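Local atomic coordinates of LRR receptor-like serine/threonine-protein kinase RGI3 (Arabidopsis thaliana, PDB entry 5HZ0), a protein that acts as a receptor for RGF peptide hormones, which maintain the root stem cell niche, and forms heterodimers with SERK co-receptors upon peptide binding. Residues Leu594-Tyr598 / Asn599-Gly603; Leu522-Glu526 / Asn527-Gly531. The protein carries 5 engineered substitutions. All blocks are in the same frame, centred on the assembly; numbering follows the deposited sequence.

Both contacts lie in the C-terminal part of the predicted extracellular leucine-rich repeat solenoid. Interaction 2 comes first along the chain, in predicted repeat 23, and interaction 1 follows in predicted repeat 26. Their centres are about 16 Å apart and their nearest atoms about 10 Å. Each starts on a strand of the same parallel array, 521-523 and 593-595, with strands 546-548 and 570-572 between them. In both, the asparagine of the LxxLxLxxNxL motif, and a phenylalanine at its last leucine position, fold back against the turn after the strand. This recurring turn links each repeat to the one before it. In interaction 1 an N-acetylglucosamine is bonded to Asn595; in interaction 2 one is hydrogen-bonded to Glu526.

Interaction 1 (Leu594-Tyr598 / Asn599-Gly603); sequences LNISY and NDFSG. With NAG (2-acetamido-2-deoxy-beta-D-glucopyranose), chain E.
Ile596 meets Asn599 and Phe601 where the chain leaves strand 593-595 and turns, with Tyr598 in the left-handed region of backbone space (phi 49°). The contact is local and spans three to five residues. The ND2 of Asn599 gives a weak but straight hydrogen bond to the O of Ile596, at 3.3 Å. The side chain gets there because its CG lies opposite the carbonyl carbon (chi1 -89°), which folds the amide back into the turn. Phe601 comes to the same carbonyl with its ring edge. Its CD2 is 3.6 Å from the O of Ile596, which lies in the ring plane. The CE2 of Phe601 also packs on the CB of Ile596 at 3.7 Å, and the two side chains cross obliquely.

On the strand side, Asn595 forms an Asx turn. Its OD1 accepts from the backbone N of Ser597 at 3.3 Å and from the OG of Ser597 at 3.1 Å, both in the carbonyl plane. Its ND2 is covalently bound to C1 of the N-acetylglucosamine at 1.4 Å, an N-linked glycan site.

Asn599 is the asparagine of the leucine-rich repeat motif. Its buried amide is satisfied at both ends by the preceding repeat: OD1 accepts from the N of Leu578, and ND2 also donates to the O of Val573. A leucine in its place would probably leave these backbone groups without their mates and weaken the tie between repeats.

Around the contact, Asn595 pairs through its backbone with Leu571 and Val573, at and just after strand 570-572. Beyond it, Asn622 donates to the O of Ile596, Leu625 of strand 624-627 touches both Ile596 and Phe601, and Asp618 of helix 616-620 meets Asn595 and Ser597.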
ATOM      1  N   LEU A 594     -14.238  28.548 -16.947  1.00 10.37           N
ATOM      2  CA  LEU A 594     -15.394  28.740 -17.813  1.00 14.62           C
ATOM      3  C   LEU A 594     -14.910  28.868 -19.242  1.00 10.07           C
ATOM      4  O   LEU A 594     -14.099  29.733 -19.521  1.00 19.97           O
ATOM      5  CB  LEU A 594     -16.149  30.015 -17.426  1.00 11.42           C
ATOM      6  CG  LEU A 594     -17.332  30.354 -18.343  1.00 20.81           C
ATOM      7  CD1 LEU A 594     -18.289  29.173 -18.432  1.00 15.97           C
ATOM      8  CD2 LEU A 594     -18.080  31.621 -17.891  1.00 12.56           C
ATOM      9  N   ASN A 595     -15.368  27.997 -20.138  1.00  9.75           N
ATOM     10  CA  ASN A 595     -15.036  28.149 -21.545  1.00  9.32           C
ATOM     11  C   ASN A 595     -16.325  28.304 -22.370  1.00 21.81           C
ATOM     12  O   ASN A 595     -17.088  27.338 -22.545  1.00 17.98           O
ATOM     13  CB  ASN A 595     -14.190  26.962 -22.009  1.00  8.55           C
ATOM     14  CG  ASN A 595     -13.545  27.182 -23.365  1.00  9.24           C
ATOM     15  OD1 ASN A 595     -14.000  28.028 -24.135  1.00  8.33           O
ATOM     16  ND2 ASN A 595     -12.485  26.406 -23.687  1.00  7.41           N
ATOM     17  N   ILE A 596     -16.575  29.548 -22.807  1.00 17.70           N
ATOM     18  CA  ILE A 596     -17.708  29.930 -23.668  1.00 10.41           C
ATOM     19  C   ILE A 596     -17.392  30.228 -25.149  1.00 10.07           C
ATOM     20  O   ILE A 596     -18.260  30.687 -25.891  1.00 10.41           O
ATOM     21  CB  ILE A 596     -18.578  31.058 -23.051  1.00 11.24           C
ATOM     22  CG1 ILE A 596     -17.714  32.241 -22.565  1.00 11.35           C
ATOM     23  CG2 ILE A 596     -19.416  30.523 -21.899  1.00 11.70           C
ATOM     24  CD1 ILE A 596     -17.003  33.000 -23.638  1.00 11.06           C
ATOM     25  N   SER A 597     -16.144  30.031 -25.545  1.00  9.44           N
ATOM     26  CA  SER A 597     -15.656  30.434 -26.858  1.00  9.14           C
ATOM     27  C   SER A 597     -16.292  29.689 -28.025  1.00  8.99           C
ATOM     28  O   SER A 597     -16.892  28.639 -27.853  1.00 17.29           O
ATOM     29  CB  SER A 597     -14.138  30.276 -26.923  1.00  8.51           C
ATOM     30  OG  SER A 597     -13.775  28.917 -27.075  1.00 11.78           O
ATOM     31  N   TYR A 598     -16.170  30.261 -29.212  1.00  8.92           N
ATOM     32  CA  TYR A 598     -16.782  29.722 -30.426  1.00  8.87           C
ATOM     33  C   TYR A 598     -18.257  29.383 -30.255  1.00  9.39           C
ATOM     34  O   TYR A 598     -18.686  28.270 -30.500  1.00 20.16           O
ATOM     35  CB  TYR A 598     -15.972  28.563 -31.002  1.00 12.42           C
ATOM     36  CG  TYR A 598     -14.562  28.970 -31.346  1.00 16.36           C
ATOM     37  CD1 TYR A 598     -14.243  29.482 -32.608  1.00 15.12           C
ATOM     38  CD2 TYR A 598     -13.545  28.884 -30.393  1.00 19.70           C
ATOM     39  CE1 TYR A 598     -12.938  29.877 -32.914  1.00  7.22           C
ATOM     40  CE2 TYR A 598     -12.255  29.269 -30.686  1.00  7.02           C
ATOM     41  CZ  TYR A 598     -11.956  29.760 -31.948  1.00 24.90           C
ATOM     42  OH  TYR A 598     -10.665  30.141 -32.227  1.00 25.38           O
ATOM     43  N   ASN A 599     -19.016  30.367 -29.796  1.00 18.69           N
ATOM     44  CA  ASN A 599     -20.457  30.271 -29.756  1.00 10.61           C
ATOM     45  C   ASN A 599     -21.034  31.526 -30.383  1.00 15.79           C
ATOM     46  O   ASN A 599     -20.304  32.351 -30.929  1.00 14.96           O
ATOM     47  CB  ASN A 599     -20.972  30.086 -28.321  1.00 15.00           C
ATOM     48  CG  ASN A 599     -21.055  28.615 -27.901  1.00 19.65           C
ATOM     49  OD1 ASN A 599     -21.897  27.863 -28.402  1.00 10.80           O
ATOM     50  ND2 ASN A 599     -20.202  28.212 -26.957  1.00 10.37           N
ATOM     51  N   ASP A 600     -22.355  31.628 -30.358  1.00 15.06           N
ATOM     52  CA  ASP A 600     -23.080  32.809 -30.826  1.00 20.68           C
ATOM     53  C   ASP A 600     -23.505  33.783 -29.715  1.00 12.92           C
ATOM     54  O   ASP A 600     -24.458  34.519 -29.896  1.00 13.53           O
ATOM     55  CB  ASP A 600     -24.237  32.431 -31.753  1.00 25.63           C
ATOM     56  CG  ASP A 600     -23.756  31.833 -33.069  1.00 31.59           C
ATOM     57  OD1 ASP A 600     -22.845  32.419 -33.694  1.00 11.80           O
ATOM     58  OD2 ASP A 600     -24.282  30.768 -33.474  1.00 33.93           O
ATOM     59  N   PHE A 601     -22.913  33.659 -28.529  1.00 16.93           N
ATOM     60  CA  PHE A 601     -23.230  34.529 -27.390  1.00 13.38           C
ATOM     61  C   PHE A 601     -23.020  36.018 -27.697  1.00 13.68           C
ATOM     62  O   PHE A 601     -22.184  36.396 -28.514  1.00 13.28           O
ATOM     63  CB  PHE A 601     -22.375  34.174 -26.154  1.00 13.13           C
ATOM     64  CG  PHE A 601     -22.643  32.812 -25.568  1.00 18.34           C
ATOM     65  CD1 PHE A 601     -23.923  32.427 -25.194  1.00 19.31           C
ATOM     66  CD2 PHE A 601     -21.595  31.919 -25.363  1.00 18.88           C
ATOM     67  CE1 PHE A 601     -24.146  31.170 -24.637  1.00 22.42           C
ATOM     68  CE2 PHE A 601     -21.816  30.663 -24.811  1.00 16.72           C
ATOM     69  CZ  PHE A 601     -23.087  30.288 -24.450  1.00 12.68           C
ATOM     70  N   SER A 602     -23.798  36.856 -27.022  1.00 14.41           N
ATOM     71  CA  SER A 602     -23.709  38.300 -27.173  1.00 22.81           C
ATOM     72  C   SER A 602     -24.234  38.950 -25.904  1.00 19.84           C
ATOM     73  O   SER A 602     -24.985  38.327 -25.159  1.00 15.80           O
ATOM     74  CB  SER A 602     -24.520  38.770 -28.385  1.00 15.07           C
ATOM     75  OG  SER A 602     -25.869  38.977 -28.048  1.00 24.46           O
ATOM     76  N   GLY A 603     -23.881  40.212 -25.680  1.00 20.83           N
ATOM     77  CA  GLY A 603     -24.225  40.882 -24.437  1.00 16.47           C
ATOM     78  C   GLY A 603     -23.036  41.219 -23.557  1.00 16.28           C
ATOM     79  O   GLY A 603     -21.887  40.822 -23.823  1.00 15.58           O
TER
HETATM   80  C1  NAG E 704     -12.009  25.474 -22.690  1.00  7.19           C
HETATM   81  C2  NAG E 704     -11.196  24.448 -23.491  1.00 11.41           C
HETATM   82  C3  NAG E 704     -10.386  23.490 -22.609  1.00 11.96           C
HETATM   83  C4  NAG E 704      -9.646  24.225 -21.497  1.00 13.16           C
HETATM   84  C5  NAG E 704     -10.605  25.187 -20.793  1.00 14.95           C
HETATM   85  C6  NAG E 704      -9.914  26.048 -19.747  1.00 16.13           C
HETATM   86  C7  NAG E 704     -11.741  23.371 -25.605  1.00  5.99           C
HETATM   87  C8  NAG E 704     -12.790  22.673 -26.422  1.00  6.07           C
HETATM   88  N2  NAG E 704     -12.082  23.695 -24.363  1.00  6.41           N
HETATM   89  O3  NAG E 704      -9.410  22.879 -23.407  1.00 11.24           O
HETATM   90  O4  NAG E 704      -9.024  23.292 -20.628  1.00 14.36           O
HETATM   91  O5  NAG E 704     -11.165  26.076 -21.741  1.00 10.61           O
HETATM   92  O6  NAG E 704      -9.014  26.930 -20.392  1.00 18.98           O
HETATM   93  O7  NAG E 704     -10.621  23.601 -26.059  1.00  5.58           O

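Interaction 2 (Leu522-Glu526 / Asn527-Gly531); sequences LNLGE and NDFSG. With NAG (2-acetamido-2-deoxy-beta-D-glucopyranose), chain D.
Leu524, Asn527 and Phe529 make the tightly packed part of this local contact, on the inner side of the turn that follows strand 521-523. The ND2 of Asn527 donates to the O of Leu524 at 3.2 Å, with a nearly straight N-H...O angle of 173°. The acceptor lies in the amide plane of Asn527, but the donor stands above the carbonyl plane of Leu524. Phe529 closes the inner side. Its CE2 rests 3.8 Å from the CB of Leu524, and the two side chains cross at about a right angle. The O of Leu524 sits at the ring edge, near the ring plane, 3.8 Å from CD2 of Phe529.

The other side of the turn is looser and meets sugar. Glu526 is partly exposed. Its chain is extended from CA to CD (chi2 -177°) and meets the C6-O6 arm of the N-acetylglucosamine. Its OE2 accepts a hydrogen bond from O6 of the sugar at 2.7 Å. Gly525 lies beside the same sugar. An Asx turn fixes the start of the bend: the backbone N of Gly525 donates to the OD1 of Asn523 at 2.9 Å.

Asn527 is the motif asparagine of its repeat and joins the asparagine ladder that runs along the solenoid. Its OD1 accepts from the N of Leu505 and its ND2 also donates to the O of Leu500, so the buried amide is satisfied from the preceding repeat.

Strand 521-523 lies between strands 497-499 and 546-548, and Leu522 touches Leu498 and Leu547 in them. In the following repeat, Asn552 binds the O of Leu524 and the N of Phe529 and Arg553 forms a salt bridge with Asp528, while the weakly bonded strand 528-529 runs parallel to strand 506-507.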
ATOM      1  N   LEU A 522     -19.721  15.146 -15.751  1.00 11.01           N
ATOM      2  CA  LEU A 522     -20.376  14.746 -16.992  1.00 10.18           C
ATOM      3  C   LEU A 522     -19.642  15.299 -18.210  1.00 13.45           C
ATOM      4  O   LEU A 522     -19.579  16.511 -18.420  1.00  8.91           O
ATOM      5  CB  LEU A 522     -21.851  15.162 -17.012  1.00 10.01           C
ATOM      6  CG  LEU A 522     -22.578  14.890 -18.336  1.00 14.34           C
ATOM      7  CD1 LEU A 522     -22.667  13.386 -18.623  1.00 19.32           C
ATOM      8  CD2 LEU A 522     -23.955  15.519 -18.360  1.00 10.80           C
ATOM      9  N   ASN A 523     -19.086  14.394 -19.008  1.00 14.10           N
ATOM     10  CA  ASN A 523     -18.436  14.783 -20.238  1.00  8.83           C
ATOM     11  C   ASN A 523     -19.150  14.249 -21.468  1.00 10.57           C
ATOM     12  O   ASN A 523     -19.114  13.057 -21.753  1.00  7.68           O
ATOM     13  CB  ASN A 523     -16.987  14.321 -20.249  1.00  6.88           C
ATOM     14  CG  ASN A 523     -16.170  15.039 -21.308  1.00  7.65           C
ATOM     15  OD1 ASN A 523     -16.722  15.730 -22.165  1.00  6.71           O
ATOM     16  ND2 ASN A 523     -14.860  14.877 -21.259  1.00  5.92           N
ATOM     17  N   LEU A 524     -19.829  15.161 -22.157  1.00 12.17           N
ATOM     18  CA  LEU A 524     -20.463  14.938 -23.454  1.00 13.70           C
ATOM     19  C   LEU A 524     -19.715  15.531 -24.647  1.00  7.57           C
ATOM     20  O   LEU A 524     -20.261  15.612 -25.742  1.00  7.68           O
ATOM     21  CB  LEU A 524     -21.924  15.391 -23.432  1.00  8.76           C
ATOM     22  CG  LEU A 524     -22.744  14.668 -22.363  1.00  9.20           C
ATOM     23  CD1 LEU A 524     -24.211  15.052 -22.454  1.00  9.99           C
ATOM     24  CD2 LEU A 524     -22.553  13.155 -22.491  1.00 25.40           C
ATOM     25  N   GLY A 525     -18.513  16.036 -24.415  1.00 11.57           N
ATOM     26  CA  GLY A 525     -17.756  16.702 -25.461  1.00  6.82           C
ATOM     27  C   GLY A 525     -17.485  15.921 -26.736  1.00  7.98           C
ATOM     28  O   GLY A 525     -17.414  14.701 -26.712  1.00 11.71           O
ATOM     29  N   GLU A 526     -17.343  16.636 -27.856  1.00 12.45           N
ATOM     30  CA  GLU A 526     -17.028  16.024 -29.143  1.00  5.96           C
ATOM     31  C   GLU A 526     -18.006  14.924 -29.553  1.00  6.59           C
ATOM     32  O   GLU A 526     -17.642  13.753 -29.692  1.00  6.14           O
ATOM     33  CB  GLU A 526     -15.626  15.453 -29.128  1.00 17.50           C
ATOM     34  CG  GLU A 526     -14.576  16.403 -29.557  1.00 25.70           C
ATOM     35  CD  GLU A 526     -13.220  15.747 -29.590  1.00 32.74           C
ATOM     36  OE1 GLU A 526     -12.851  15.236 -30.666  1.00 35.53           O
ATOM     37  OE2 GLU A 526     -12.533  15.728 -28.543  1.00 30.24           O
ATOM     38  N   ASN A 527     -19.249  15.314 -29.761  1.00  6.75           N
ATOM     39  CA  ASN A 527     -20.239  14.420 -30.296  1.00  7.01           C
ATOM     40  C   ASN A 527     -21.059  15.195 -31.304  1.00 13.42           C
ATOM     41  O   ASN A 527     -20.667  16.282 -31.729  1.00 11.22           O
ATOM     42  CB  ASN A 527     -21.113  13.833 -29.182  1.00 23.21           C
ATOM     43  CG  ASN A 527     -20.477  12.613 -28.514  1.00 24.62           C
ATOM     44  OD1 ASN A 527     -20.467  11.533 -29.087  1.00 21.37           O
ATOM     45  ND2 ASN A 527     -19.961  12.783 -27.293  1.00  6.84           N
ATOM     46  N   ASP A 528     -22.140  14.584 -31.758  1.00  9.70           N
ATOM     47  CA  ASP A 528     -23.124  15.230 -32.609  1.00 12.93           C
ATOM     48  C   ASP A 528     -24.411  15.696 -31.913  1.00 18.50           C
ATOM     49  O   ASP A 528     -25.443  15.814 -32.568  1.00 21.77           O
ATOM     50  CB  ASP A 528     -23.394  14.457 -33.895  1.00 24.04           C
ATOM     51  CG  ASP A 528     -23.904  15.349 -35.000  1.00 34.04           C
ATOM     52  OD1 ASP A 528     -23.455  16.515 -35.069  1.00 40.23           O
ATOM     53  OD2 ASP A 528     -24.760  14.892 -35.787  1.00 40.86           O
ATOM     54  N   PHE A 529     -24.403  15.816 -30.588  1.00  9.25           N
ATOM     55  CA  PHE A 529     -25.587  16.311 -29.875  1.00  9.99           C
ATOM     56  C   PHE A 529     -26.145  17.623 -30.437  1.00 21.07           C
ATOM     57  O   PHE A 529     -25.394  18.522 -30.875  1.00 15.94           O
ATOM     58  CB  PHE A 529     -25.294  16.503 -28.390  1.00 10.47           C
ATOM     59  CG  PHE A 529     -25.015  15.237 -27.666  1.00  9.71           C
ATOM     60  CD1 PHE A 529     -26.015  14.301 -27.476  1.00 10.10           C
ATOM     61  CD2 PHE A 529     -23.746  14.966 -27.187  1.00 16.72           C
ATOM     62  CE1 PHE A 529     -25.758  13.132 -26.809  1.00  9.84           C
ATOM     63  CE2 PHE A 529     -23.481  13.787 -26.534  1.00 13.49           C
ATOM     64  CZ  PHE A 529     -24.492  12.871 -26.336  1.00  9.19           C
ATOM     65  N   SER A 530     -27.469  17.719 -30.428  1.00 19.40           N
ATOM     66  CA  SER A 530     -28.163  18.850 -31.033  1.00 22.26           C
ATOM     67  C   SER A 530     -29.312  19.283 -30.147  1.00 22.33           C
ATOM     68  O   SER A 530     -29.539  18.704 -29.077  1.00 15.86           O
ATOM     69  CB  SER A 530     -28.705  18.470 -32.414  1.00 24.92           C
ATOM     70  OG  SER A 530     -29.761  17.521 -32.304  1.00 29.53           O
ATOM     71  N   GLY A 531     -30.042  20.298 -30.601  1.00 24.99           N
ATOM     72  CA  GLY A 531     -31.172  20.804 -29.855  1.00 13.79           C
ATOM     73  C   GLY A 531     -30.740  21.618 -28.655  1.00 28.65           C
ATOM     74  O   GLY A 531     -29.605  22.102 -28.579  1.00 13.31           O
TER
HETATM   75  C1  NAG D 703     -14.115  19.322 -23.143  1.00  6.30           C
HETATM   76  C2  NAG D 703     -12.692  19.450 -22.603  1.00  5.89           C
HETATM   77  C3  NAG D 703     -11.687  19.737 -23.727  1.00  6.45           C
HETATM   78  C4  NAG D 703     -11.819  18.676 -24.828  1.00  5.40           C
HETATM   79  C5  NAG D 703     -13.263  18.753 -25.323  1.00  5.48           C
HETATM   80  C6  NAG D 703     -13.591  17.808 -26.477  1.00 11.05           C
HETATM   81  C7  NAG D 703     -12.073  20.515 -20.439  1.00  7.15           C
HETATM   82  C8  NAG D 703     -12.309  21.720 -19.564  1.00  6.98           C
HETATM   83  N2  NAG D 703     -12.733  20.497 -21.599  1.00  6.36           N
HETATM   84  O3  NAG D 703     -10.389  19.775 -23.186  1.00 10.69           O
HETATM   85  O4  NAG D 703     -10.845  18.757 -25.881  1.00  4.84           O
HETATM   86  O5  NAG D 703     -14.137  18.454 -24.262  1.00  5.91           O
HETATM   87  O6  NAG D 703     -13.324  16.467 -26.120  1.00  4.89           O
HETATM   88  O7  NAG D 703     -11.294  19.634 -20.072  1.00  7.15           O